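Local structure of aldehyde dehydrogenase (Burkholderia cenocepacia, 4O6R) at residues S130-P133 with L139-V142; S164-P169 with G465-F470; D384-E389 with G393-V398; M441-I444 with K448-N451. The protein probably oxidises aldehydes to carboxylic acids with NAD(P)+ as electron acceptor. All blocks are in the same frame, centred on the assembly; numbering follows the deposited sequence. Where two conformers were deposited one is given.

Interaction 1: S130-P133 with L139-V142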
loop_
_atom_site.group_PDB
_atom_site.type_symbol
_atom_site.label_atom_id
_atom_site.label_comp_id
_atom_site.label_asym_id
_atom_site.label_seq_id
_atom_site.Cartn_x
_atom_site.Cartn_y
_atom_site.Cartn_z
ATOM N N SER A 130 1.784 -5.108 8.046
ATOM C CA SER A 130 2.294 -5.873 6.918
ATOM C C SER A 130 2.783 -7.271 7.334
ATOM O O SER A 130 3.038 -7.527 8.523
ATOM C CB SER A 130 3.400 -5.064 6.185
ATOM O OG SER A 130 4.439 -4.708 7.089
ATOM N N VAL A 131 2.874 -8.177 6.356
ATOM C CA VAL A 131 3.475 -9.498 6.538
ATOM C C VAL A 131 4.579 -9.619 5.502
ATOM O O VAL A 131 4.331 -9.406 4.315
ATOM C CB VAL A 131 2.444 -10.645 6.351
ATOM C CG1 VAL A 131 3.098 -12.005 6.582
ATOM C CG2 VAL A 131 1.279 -10.458 7.328
ATOM N N ILE A 132 5.787 -9.915 5.960
ATOM C CA ILE A 132 6.972 -9.800 5.143
ATOM C C ILE A 132 7.376 -11.178 4.657
ATOM O O ILE A 132 7.480 -12.103 5.458
ATOM C CB ILE A 132 8.157 -9.244 5.983
ATOM C CG1 ILE A 132 7.787 -7.977 6.745
ATOM C CG2 ILE A 132 9.376 -9.039 5.112
ATOM C CD1 ILE A 132 7.299 -6.816 5.881
ATOM N N PRO A 133 7.681 -11.324 3.352
ATOM C CA PRO A 133 8.090 -12.631 2.900
ATOM C C PRO A 133 9.523 -12.890 3.327
ATOM O O PRO A 133 10.439 -12.198 2.872
ATOM C CB PRO A 133 7.970 -12.528 1.380
ATOM C CG PRO A 133 8.123 -11.065 1.083
ATOM C CD PRO A 133 7.567 -10.348 2.256
ATOM N N LEU A 139 7.270 -16.763 10.245
ATOM C CA LEU A 139 6.235 -15.789 10.044
ATOM C C LEU A 139 6.722 -14.442 10.577
ATOM O O LEU A 139 7.128 -14.350 11.728
ATOM C CB LEU A 139 5.007 -16.175 10.828
ATOM C CG LEU A 139 3.882 -15.153 10.812
ATOM C CD1 LEU A 139 3.353 -14.992 9.392
ATOM C CD2 LEU A 139 2.780 -15.567 11.758
ATOM N N ASN A 140 6.640 -13.393 9.761
ATOM C CA ASN A 140 7.064 -12.063 10.193
ATOM C C ASN A 140 5.984 -11.049 9.915
ATOM O O ASN A 140 5.745 -10.705 8.767
ATOM C CB ASN A 140 8.395 -11.700 9.485
ATOM C CG ASN A 140 8.925 -10.319 9.833
ATOM O OD1 ASN A 140 9.634 -9.715 9.019
ATOM N ND2 ASN A 140 8.629 -9.826 11.031
ATOM N N TYR A 141 5.281 -10.626 10.962
ATOM C CA TYR A 141 4.266 -9.591 10.818
ATOM C C TYR A 141 4.754 -8.303 11.472
ATOM O O TYR A 141 5.483 -8.333 12.484
ATOM C CB TYR A 141 2.926 -10.022 11.406
ATOM C CG TYR A 141 2.851 -10.345 12.905
ATOM C CD1 TYR A 141 3.154 -11.618 13.408
ATOM C CD2 TYR A 141 2.436 -9.388 13.802
ATOM C CE1 TYR A 141 3.034 -11.913 14.784
ATOM C CE2 TYR A 141 2.324 -9.659 15.163
ATOM C CZ TYR A 141 2.596 -10.928 15.642
ATOM O OH TYR A 141 2.448 -11.149 16.986
ATOM N N VAL A 142 4.339 -7.191 10.894
ATOM C CA VAL A 142 4.740 -5.876 11.361
ATOM C C VAL A 142 3.478 -5.067 11.640
ATOM O O VAL A 142 2.627 -4.930 10.754
ATOM C CB VAL A 142 5.583 -5.150 10.327
ATOM C CG1 VAL A 142 6.015 -3.772 10.830
ATOM C CG2 VAL A 142 6.791 -6.000 9.948
HETATM O O HOH W 1 3.467 -2.356 8.549
HETATM O O HOH W 2 6.084 -13.953 6.987
#
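Ser130 and Val142 form a hydrogen-bonded antiparallel pair: Val142 N gives its proton to Ser130 O at 2.7 Å, and Ser130 N returns a bond to Val142 O at 2.8 Å. One step on, Val131 and Tyr141 make a non-hydrogen-bonded pair, and beyond it Ile132 N meets Asn140 O at 2.9 Å. A water then carries the pairing past the last direct bond, donating to Ile132 O and accepting from Asn140 N.

On the face that carries Ser130 and Val142, Ser130 OG rests 3.5 Å from Val142 CB, and Ile132 CG1 packs 3.9 Å from Val142 CG2. Ile132 and Asn140 run side by side in the same direction, with Asn140 OD1 against CB and CG1 of the isoleucine. Extending Asn140 CG anti to its backbone N (chi1 179°) sets the amide there; OD1 is held by Ser454 of the third subunit, and ND2 by Val482 O and Ser481 OG. On the face of Val131 and Tyr141, Val131 CG1 meets Leu139 CD1 at 4.1 Å, while Tyr141 leads away from 130-133 and bonds through OH to His431 of the third subunit.

Farther out, strand 477-485 flanks 139-142, and 130-131 pairs antiparallel with a strand of the second subunit. The whole is a beta hairpin whose sheet runs on across a subunit interface, as in the oligomerisation domain of aldehyde dehydrogenases.

Interaction 2: S164-P169 with G465-F470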
loop_
_atom_site.group_PDB
_atom_site.type_symbol
_atom_site.label_atom_id
_atom_site.label_comp_id
_atom_site.label_asym_id
_atom_site.label_seq_id
_atom_site.Cartn_x
_atom_site.Cartn_y
_atom_site.Cartn_z
ATOM N N SER A 164 -7.388 20.105 14.375
ATOM C CA SER A 164 -7.698 18.938 13.561
ATOM C C SER A 164 -6.468 18.402 12.834
ATOM O O SER A 164 -6.248 17.190 12.806
ATOM C CB SER A 164 -8.818 19.241 12.578
ATOM O OG SER A 164 -8.397 20.112 11.526
ATOM N N TRP A 165 -5.650 19.273 12.261
ATOM C CA TRP A 165 -4.468 18.786 11.522
ATOM C C TRP A 165 -3.498 17.998 12.418
ATOM O O TRP A 165 -2.918 17.002 12.012
ATOM C CB TRP A 165 -3.716 19.949 10.901
ATOM C CG TRP A 165 -4.386 20.601 9.748
ATOM C CD1 TRP A 165 -5.711 20.553 9.394
ATOM C CD2 TRP A 165 -3.752 21.446 8.794
ATOM N NE1 TRP A 165 -5.931 21.319 8.262
ATOM C CE2 TRP A 165 -4.743 21.877 7.882
ATOM C CE3 TRP A 165 -2.418 21.834 8.584
ATOM C CZ2 TRP A 165 -4.437 22.679 6.766
ATOM C CZ3 TRP A 165 -2.118 22.660 7.484
ATOM C CH2 TRP A 165 -3.126 23.067 6.599
ATOM N N LYS A 166 -3.328 18.494 13.635
ATOM C CA LYS A 166 -2.478 17.870 14.636
ATOM C C LYS A 166 -3.091 16.654 15.313
ATOM O O LYS A 166 -2.510 15.552 15.320
ATOM C CB LYS A 166 -2.180 18.886 15.716
ATOM C CG LYS A 166 -1.326 20.027 15.251
ATOM C CD LYS A 166 0.073 19.569 14.992
ATOM C CE LYS A 166 0.532 20.143 13.694
ATOM N NZ LYS A 166 1.823 19.527 13.278
ATOM N N MET A 167 -4.260 16.855 15.895
ATOM C CA MET A 167 -4.835 15.847 16.748
ATOM C C MET A 167 -5.538 14.740 15.990
ATOM O O MET A 167 -5.606 13.622 16.493
ATOM C CB MET A 167 -5.766 16.462 17.795
ATOM C CG MET A 167 -5.003 17.385 18.733
ATOM S SD MET A 167 -5.889 17.736 20.270
ATOM C CE MET A 167 -7.015 19.021 19.709
ATOM N N GLY A 168 -6.046 15.033 14.798
ATOM C CA GLY A 168 -6.682 13.984 13.991
ATOM C C GLY A 168 -5.822 12.727 13.817
ATOM O O GLY A 168 -6.211 11.650 14.266
ATOM N N PRO A 169 -4.649 12.859 13.187
ATOM C CA PRO A 169 -3.855 11.671 13.000
ATOM C C PRO A 169 -3.291 11.120 14.296
ATOM O O PRO A 169 -3.226 9.907 14.443
ATOM C CB PRO A 169 -2.740 12.124 12.039
ATOM C CG PRO A 169 -2.670 13.593 12.144
ATOM C CD PRO A 169 -4.081 14.014 12.460
ATOM N N GLY A 465 8.476 15.882 7.772
ATOM C CA GLY A 465 7.261 15.263 8.215
ATOM C C GLY A 465 6.126 15.820 7.374
ATOM O O GLY A 465 6.285 16.848 6.687
ATOM N N ARG A 466 4.981 15.155 7.433
ATOM C CA ARG A 466 3.803 15.580 6.687
ATOM C C ARG A 466 2.544 15.554 7.554
ATOM O O ARG A 466 2.334 14.603 8.337
ATOM C CB ARG A 466 3.603 14.690 5.470
ATOM C CG ARG A 466 4.679 14.825 4.414
ATOM C CD ARG A 466 4.531 16.160 3.677
ATOM N NE ARG A 466 5.518 16.381 2.632
ATOM C CZ ARG A 466 6.759 16.836 2.805
ATOM N NH1 ARG A 466 7.215 17.142 4.002
ATOM N NH2 ARG A 466 7.544 17.028 1.737
ATOM N N GLU A 467 1.727 16.588 7.393
ATOM C CA GLU A 467 0.353 16.561 7.853
ATOM C C GLU A 467 -0.450 15.833 6.786
ATOM O O GLU A 467 -0.030 15.787 5.648
ATOM C CB GLU A 467 -0.262 17.969 8.021
ATOM C CG GLU A 467 0.649 19.129 8.428
ATOM C CD GLU A 467 0.778 19.355 9.899
ATOM O OE1 GLU A 467 0.051 18.729 10.675
ATOM O OE2 GLU A 467 1.628 20.186 10.275
ATOM N N MET A 468 -1.605 15.296 7.192
ATOM C CA MET A 468 -2.612 14.712 6.324
ATOM C C MET A 468 -2.294 13.283 5.847
ATOM O O MET A 468 -1.145 12.834 5.767
ATOM C CB MET A 468 -2.879 15.599 5.103
ATOM C CG MET A 468 -3.081 17.080 5.395
ATOM S SD MET A 468 -4.325 17.383 6.649
ATOM C CE MET A 468 -4.660 19.087 6.283
ATOM N N GLY A 469 -3.352 12.562 5.546
ATOM C CA GLY A 469 -3.242 11.326 4.807
ATOM C C GLY A 469 -2.629 10.163 5.541
ATOM O O GLY A 469 -2.407 10.197 6.748
ATOM N N PHE A 470 -2.344 9.126 4.771
ATOM C CA PHE A 470 -1.559 8.002 5.267
ATOM C C PHE A 470 -0.172 8.431 5.730
ATOM O O PHE A 470 0.417 7.820 6.600
ATOM C CB PHE A 470 -1.447 6.918 4.211
ATOM C CG PHE A 470 -2.738 6.193 3.959
ATOM C CD1 PHE A 470 -3.160 5.190 4.814
ATOM C CD2 PHE A 470 -3.564 6.559 2.901
ATOM C CE1 PHE A 470 -4.348 4.523 4.594
ATOM C CE2 PHE A 470 -4.741 5.882 2.671
ATOM C CZ PHE A 470 -5.132 4.870 3.519
HETATM O O HOH W 3 -3.167 16.049 9.444
HETATM O O HOH W 4 -0.223 16.418 12.220
#
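The indole of Trp165 carries the methyl of Met468 over one face: CE stands 3.1 Å above the ring plane, offset toward the rim and closest to NE1 and CE2. Behind it, Met468 SD lies 4.4 Å from the centroid of the five-membered ring and only 7° off its normal, which makes this a Met-aromatic contact as well as a CH-pi one. The bend of Met468 at chi2 (-52°) folds the thioether back over the indole. Glu467 approaches obliquely, CG near Trp165 CE3, with its carboxylate plane turned 48° from the ring, while Phe456 meets the indole edge-to-face.

Glu467 pairs with Lys166 in a salt bridge. OE2 takes the bond from NZ on its syn lone pair at 3.1 Å, and OE1 receives a weak second one. Two waters link the backbones and this carboxylate: one donates to Trp165 O and accepts from Met468 N; the other sits 2.8 Å from both Trp165 O and Glu467 OE1.

The buried Lys166 also touches Val154, a residue that binds AMP, and strand 228-232. Helix 159-172 thus lies between the turn leading into helix 469-475 and strand 176-180, which Met167 contacts, with helix 102-123 alongside.

Interaction 3: D384-E389 with G393-V398; sequences DRVAQE and GPFVTV
Val386 stands across both Phe395 and Thr397, its side chain at about a right angle to each. Toward Phe395 it presents CG1 and CB: CG1 lies 3.8 Å from Phe395 CZ, and CB lies 3.9 Å from CE1, so the branch meets the outer end of the ring. Phe395 CG is anti to the backbone N (chi1 -177°), which carries the ring out from strand 395-401 to the valine. Toward Thr397 the other branch, CG2, comes to 3.6 Å from OG1. Ala387 completes the apolar packing, with CB 4.1 Å from Thr397 CG2.

The polar link runs from side chain to backbone. Thr397 OG1 donates to Val386 O at 2.8 Å, and chi1 of -57° puts this hydroxyl beside the threonine's own backbone N while CG2 turns to Ala387. The proton does not arrive on a carbonyl lone pair: OG1 stands above the carbonyl plane, 62° out of it. The same hydroxyl lies in the plane of the Phe395 ring, at its edge.

Within 384-389, Arg385 grips Glu389 side-on through NE and NH2, one nitrogen to each carboxylate oxygen; this clamp spans the weakly bonded helix 385-388 of the beta-alpha-beta unit between strands 375-378 and 395-401. Glu389 OE1 also bonds to Tyr343.

Chemically, a buried carbonyl at Val386 is served by two donors. Lys259 NZ and Thr397 OG1 share this oxygen, and the ammonium group would probably polarise the C=O; the two donors meet its demand for bonds inside packing that is otherwise apolar.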
loop_
_atom_site.group_PDB
_atom_site.type_symbol
_atom_site.label_atom_id
_atom_site.label_comp_id
_atom_site.label_asym_id
_atom_site.label_seq_id
_atom_site.Cartn_x
_atom_site.Cartn_y
_atom_site.Cartn_z
ATOM N N ASP A 384 16.330 40.703 -3.059
ATOM C CA ASP A 384 15.937 41.708 -2.089
ATOM C C ASP A 384 15.311 41.064 -0.846
ATOM O O ASP A 384 14.724 39.974 -0.926
ATOM C CB ASP A 384 14.979 42.714 -2.710
ATOM C CG ASP A 384 15.655 43.593 -3.765
ATOM O OD1 ASP A 384 16.913 43.739 -3.763
ATOM O OD2 ASP A 384 14.917 44.155 -4.600
ATOM N N ARG A 385 15.427 41.757 0.285
ATOM C CA ARG A 385 14.888 41.261 1.542
ATOM C C ARG A 385 13.427 40.811 1.456
ATOM O O ARG A 385 13.091 39.720 1.929
ATOM C CB ARG A 385 15.082 42.265 2.679
ATOM C CG ARG A 385 16.560 42.484 3.074
ATOM C CD ARG A 385 16.740 43.265 4.374
ATOM N NE ARG A 385 16.109 42.569 5.491
ATOM C CZ ARG A 385 15.718 43.113 6.647
ATOM N NH1 ARG A 385 15.878 44.405 6.901
ATOM N NH2 ARG A 385 15.144 42.337 7.565
ATOM N N VAL A 386 12.556 41.615 0.848
ATOM C CA VAL A 386 11.134 41.269 0.845
ATOM C C VAL A 386 10.809 40.156 -0.141
ATOM O O VAL A 386 9.692 39.646 -0.139
ATOM C CB VAL A 386 10.158 42.462 0.657
ATOM C CG1 VAL A 386 10.287 43.453 1.798
ATOM C CG2 VAL A 386 10.302 43.115 -0.705
ATOM N N ALA A 387 11.781 39.806 -0.979
ATOM C CA ALA A 387 11.696 38.670 -1.876
ATOM C C ALA A 387 12.297 37.414 -1.258
ATOM O O ALA A 387 12.155 36.356 -1.837
ATOM C CB ALA A 387 12.419 38.995 -3.183
ATOM N N GLN A 388 12.949 37.532 -0.097
ATOM C CA GLN A 388 13.636 36.411 0.553
ATOM C C GLN A 388 13.038 36.038 1.902
ATOM O O GLN A 388 12.938 34.857 2.231
ATOM C CB GLN A 388 15.126 36.715 0.752
ATOM C CG GLN A 388 15.923 36.742 -0.529
ATOM C CD GLN A 388 16.090 35.343 -1.111
ATOM O OE1 GLN A 388 16.318 34.371 -0.389
ATOM N NE2 GLN A 388 15.941 35.234 -2.400
ATOM N N GLU A 389 12.629 37.034 2.676
ATOM C CA GLU A 389 12.255 36.825 4.060
ATOM C C GLU A 389 10.749 36.722 4.201
ATOM O O GLU A 389 10.010 37.403 3.493
ATOM C CB GLU A 389 12.800 37.983 4.912
ATOM C CG GLU A 389 14.309 38.087 4.830
ATOM C CD GLU A 389 14.898 39.278 5.579
ATOM O OE1 GLU A 389 14.223 39.842 6.455
ATOM O OE2 GLU A 389 16.058 39.644 5.280
ATOM N N GLY A 393 2.242 38.581 6.107
ATOM C CA GLY A 393 1.139 39.564 6.156
ATOM C C GLY A 393 0.553 39.649 4.762
ATOM O O GLY A 393 0.993 38.893 3.854
ATOM N N PRO A 394 -0.413 40.565 4.559
ATOM C CA PRO A 394 -1.113 40.643 3.280
ATOM C C PRO A 394 -0.231 41.432 2.331
ATOM O O PRO A 394 -0.531 42.571 1.994
ATOM C CB PRO A 394 -2.390 41.410 3.627
ATOM C CG PRO A 394 -1.981 42.308 4.759
ATOM C CD PRO A 394 -0.976 41.493 5.554
ATOM N N PHE A 395 0.881 40.815 1.948
ATOM C CA PHE A 395 2.014 41.522 1.383
ATOM C C PHE A 395 2.614 40.634 0.314
ATOM O O PHE A 395 3.108 39.584 0.617
ATOM C CB PHE A 395 3.033 41.785 2.514
ATOM C CG PHE A 395 4.241 42.575 2.116
ATOM C CD1 PHE A 395 5.168 42.070 1.202
ATOM C CD2 PHE A 395 4.513 43.798 2.713
ATOM C CE1 PHE A 395 6.290 42.804 0.861
ATOM C CE2 PHE A 395 5.653 44.516 2.395
ATOM C CZ PHE A 395 6.547 44.033 1.464
ATOM N N VAL A 396 2.551 41.053 -0.938
ATOM C CA VAL A 396 3.098 40.232 -2.029
ATOM C C VAL A 396 4.216 40.966 -2.770
ATOM O O VAL A 396 4.133 42.167 -3.006
ATOM C CB VAL A 396 1.975 39.730 -2.983
ATOM C CG1 VAL A 396 1.198 40.894 -3.590
ATOM C CG2 VAL A 396 2.534 38.774 -4.047
ATOM N N THR A 397 5.279 40.231 -3.061
ATOM C CA THR A 397 6.417 40.740 -3.791
ATOM C C THR A 397 6.405 40.221 -5.228
ATOM O O THR A 397 6.304 39.017 -5.458
ATOM C CB THR A 397 7.720 40.355 -3.104
ATOM O OG1 THR A 397 7.693 40.854 -1.753
ATOM C CG2 THR A 397 8.920 40.947 -3.867
ATOM N N VAL A 398 6.491 41.161 -6.173
ATOM C CA VAL A 398 6.389 40.846 -7.585
ATOM C C VAL A 398 7.752 40.846 -8.219
ATOM O O VAL A 398 8.549 41.792 -8.025
ATOM C CB VAL A 398 5.525 41.852 -8.333
ATOM C CG1 VAL A 398 5.260 41.380 -9.765
ATOM C CG2 VAL A 398 4.217 42.070 -7.609
#

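Interaction 4: M441-I444 with K448-N451; sequences MCWI and KRVN. With NO3 (nitrate ion), chain N; NO3 (nitrate ion), chain F.
Trp443 lies flat beneath the backbone of Lys448 and Arg449, where the chain turns back over strand 441-444, which within this chain is an outermost strand of the seven-stranded mixed sheet. The packing here is tight. Lys448 N sits over the centre of the indole, 3.4 Å above its plane, and Arg449 N over the same face nearer the rim. On the opposite face is Met441 CB, at 4.1 Å from the plane. Trp443 NE1 donates to Arg449 O at 2.9 Å on a carbonyl lone pair, though the oxygen is tilted 22° from the ring plane. With CG anti to its carbonyl carbon (chi1 -64°), the indole is directed at the returning chain.

The looser, more open side belongs to Arg449, which is partly exposed. Its guanidinium, 79° from the indole plane, leads away from the strand to hold a nitrate, probably from the crystallisation liquor, with its edge: NH2 is 3.0 Å from O1, and NE bonds to the same oxygen. Its stronger partner is Asp135 of the third subunit, whose chain also extends the sheet in parallel beside 441-444. The end of Lys448 instead leads away into a buried polar site, making a cation-pi contact with Trp279 and a hydrogen bond to His283. Its NZ also reaches O3 of a second nitrate, likewise probably from the crystallisation liquor, at 2.8 Å.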
loop_
_atom_site.group_PDB
_atom_site.type_symbol
_atom_site.label_atom_id
_atom_site.label_comp_id
_atom_site.label_asym_id
_atom_site.label_seq_id
_atom_site.Cartn_x
_atom_site.Cartn_y
_atom_site.Cartn_z
ATOM N N MET A 441 4.703 20.869 -2.052
ATOM C CA MET A 441 3.404 20.999 -2.689
ATOM C C MET A 441 3.486 21.979 -3.857
ATOM O O MET A 441 4.124 23.024 -3.739
ATOM C CB MET A 441 2.391 21.495 -1.664
ATOM C CG MET A 441 2.270 20.593 -0.445
ATOM S SD MET A 441 1.367 21.387 0.884
ATOM C CE MET A 441 2.623 22.482 1.520
ATOM N N CYS A 442 2.837 21.630 -4.963
ATOM C CA CYS A 442 2.795 22.495 -6.138
ATOM C C CYS A 442 1.377 22.500 -6.702
ATOM O O CYS A 442 0.839 21.456 -7.040
ATOM C CB CYS A 442 3.783 22.032 -7.209
ATOM S SG CYS A 442 3.848 23.174 -8.602
ATOM N N TRP A 443 0.785 23.683 -6.791
ATOM C CA TRP A 443 -0.578 23.870 -7.263
ATOM C C TRP A 443 -0.545 24.440 -8.657
ATOM O O TRP A 443 0.069 25.496 -8.891
ATOM C CB TRP A 443 -1.351 24.835 -6.320
ATOM C CG TRP A 443 -1.524 24.306 -4.927
ATOM C CD1 TRP A 443 -2.332 23.271 -4.553
ATOM C CD2 TRP A 443 -0.843 24.730 -3.727
ATOM N NE1 TRP A 443 -2.210 23.042 -3.206
ATOM C CE2 TRP A 443 -1.308 23.914 -2.676
ATOM C CE3 TRP A 443 0.083 25.730 -3.436
ATOM C CZ2 TRP A 443 -0.866 24.056 -1.357
ATOM C CZ3 TRP A 443 0.531 25.867 -2.136
ATOM C CH2 TRP A 443 0.049 25.028 -1.111
ATOM N N ILE A 444 -1.215 23.755 -9.589
ATOM C CA ILE A 444 -1.260 24.181 -10.986
ATOM C C ILE A 444 -2.664 24.678 -11.305
ATOM O O ILE A 444 -3.633 23.921 -11.179
ATOM C CB ILE A 444 -0.873 23.067 -11.957
ATOM C CG1 ILE A 444 0.520 22.560 -11.615
ATOM C CG2 ILE A 444 -0.912 23.599 -13.382
ATOM C CD1 ILE A 444 0.843 21.196 -12.187
ATOM N N LYS A 448 -3.179 26.982 -2.775
ATOM C CA LYS A 448 -3.585 26.640 -1.419
ATOM C C LYS A 448 -4.721 25.615 -1.367
ATOM O O LYS A 448 -5.642 25.746 -0.562
ATOM C CB LYS A 448 -3.972 27.877 -0.601
ATOM C CG LYS A 448 -2.960 28.981 -0.586
ATOM C CD LYS A 448 -3.005 29.859 0.664
ATOM C CE LYS A 448 -4.354 30.509 0.903
ATOM N NZ LYS A 448 -4.378 30.999 2.321
ATOM N N ARG A 449 -4.707 24.622 -2.250
ATOM C CA ARG A 449 -5.647 23.542 -2.094
ATOM C C ARG A 449 -5.098 22.598 -1.025
ATOM O O ARG A 449 -3.980 22.108 -1.142
ATOM C CB ARG A 449 -5.902 22.771 -3.391
ATOM C CG ARG A 449 -6.283 23.644 -4.589
ATOM C CD ARG A 449 -7.547 24.429 -4.309
ATOM N NE ARG A 449 -8.678 23.569 -4.045
ATOM C CZ ARG A 449 -9.945 23.989 -3.978
ATOM N NH1 ARG A 449 -10.243 25.274 -4.131
ATOM N NH2 ARG A 449 -10.931 23.118 -3.749
ATOM N N VAL A 450 -5.926 22.390 -0.008
ATOM C CA VAL A 450 -5.597 21.480 1.099
ATOM C C VAL A 450 -6.743 20.488 1.288
ATOM O O VAL A 450 -7.941 20.839 1.186
ATOM C CB VAL A 450 -5.233 22.235 2.401
ATOM C CG1 VAL A 450 -3.981 23.067 2.213
ATOM C CG2 VAL A 450 -6.367 23.124 2.863
ATOM N N ASN A 451 -6.382 19.223 1.519
ATOM C CA ASN A 451 -7.338 18.152 1.703
ATOM C C ASN A 451 -6.752 17.248 2.770
ATOM O O ASN A 451 -5.516 17.033 2.802
ATOM C CB ASN A 451 -7.572 17.409 0.379
ATOM C CG ASN A 451 -8.421 16.180 0.523
ATOM O OD1 ASN A 451 -7.962 15.145 0.974
ATOM N ND2 ASN A 451 -9.662 16.265 0.101
HETATM N N NO3 N . -9.331 20.237 -2.889
HETATM O O1 NO3 N . -9.324 20.567 -4.065
HETATM O O2 NO3 N . -9.790 18.965 -2.542
HETATM O O3 NO3 N . -8.873 21.151 -1.939
HETATM N N NO3 F . -4.584 27.981 4.005
HETATM O O1 NO3 F . -4.488 26.858 4.508
HETATM O O2 NO3 F . -5.794 28.462 3.535
HETATM O O3 NO3 F . -3.478 28.818 3.908
#

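Following the chain from the N terminus, interaction 1 closes first: a short hairpin loop, complete before anything else opens. Strand 138-153 then leads into helix 159-172, where interaction 2 begins; it ends only at 465-470, after a loop of 295 residues. Interactions 3 and 4 both nest inside that loop, one after the other, each with just three residues between its segments, and none of the loops cross. Interactions 3 and 4 each tie a neighbouring helix or loop to a strand of the same seven-stranded sheet, with centres about 20 Å apart. Interactions 2 and 4 touch, Met468 CG lying 3.6 Å from Asn451 O. Interactions 1 and 4 are remote within the chain, yet both contact the third subunit.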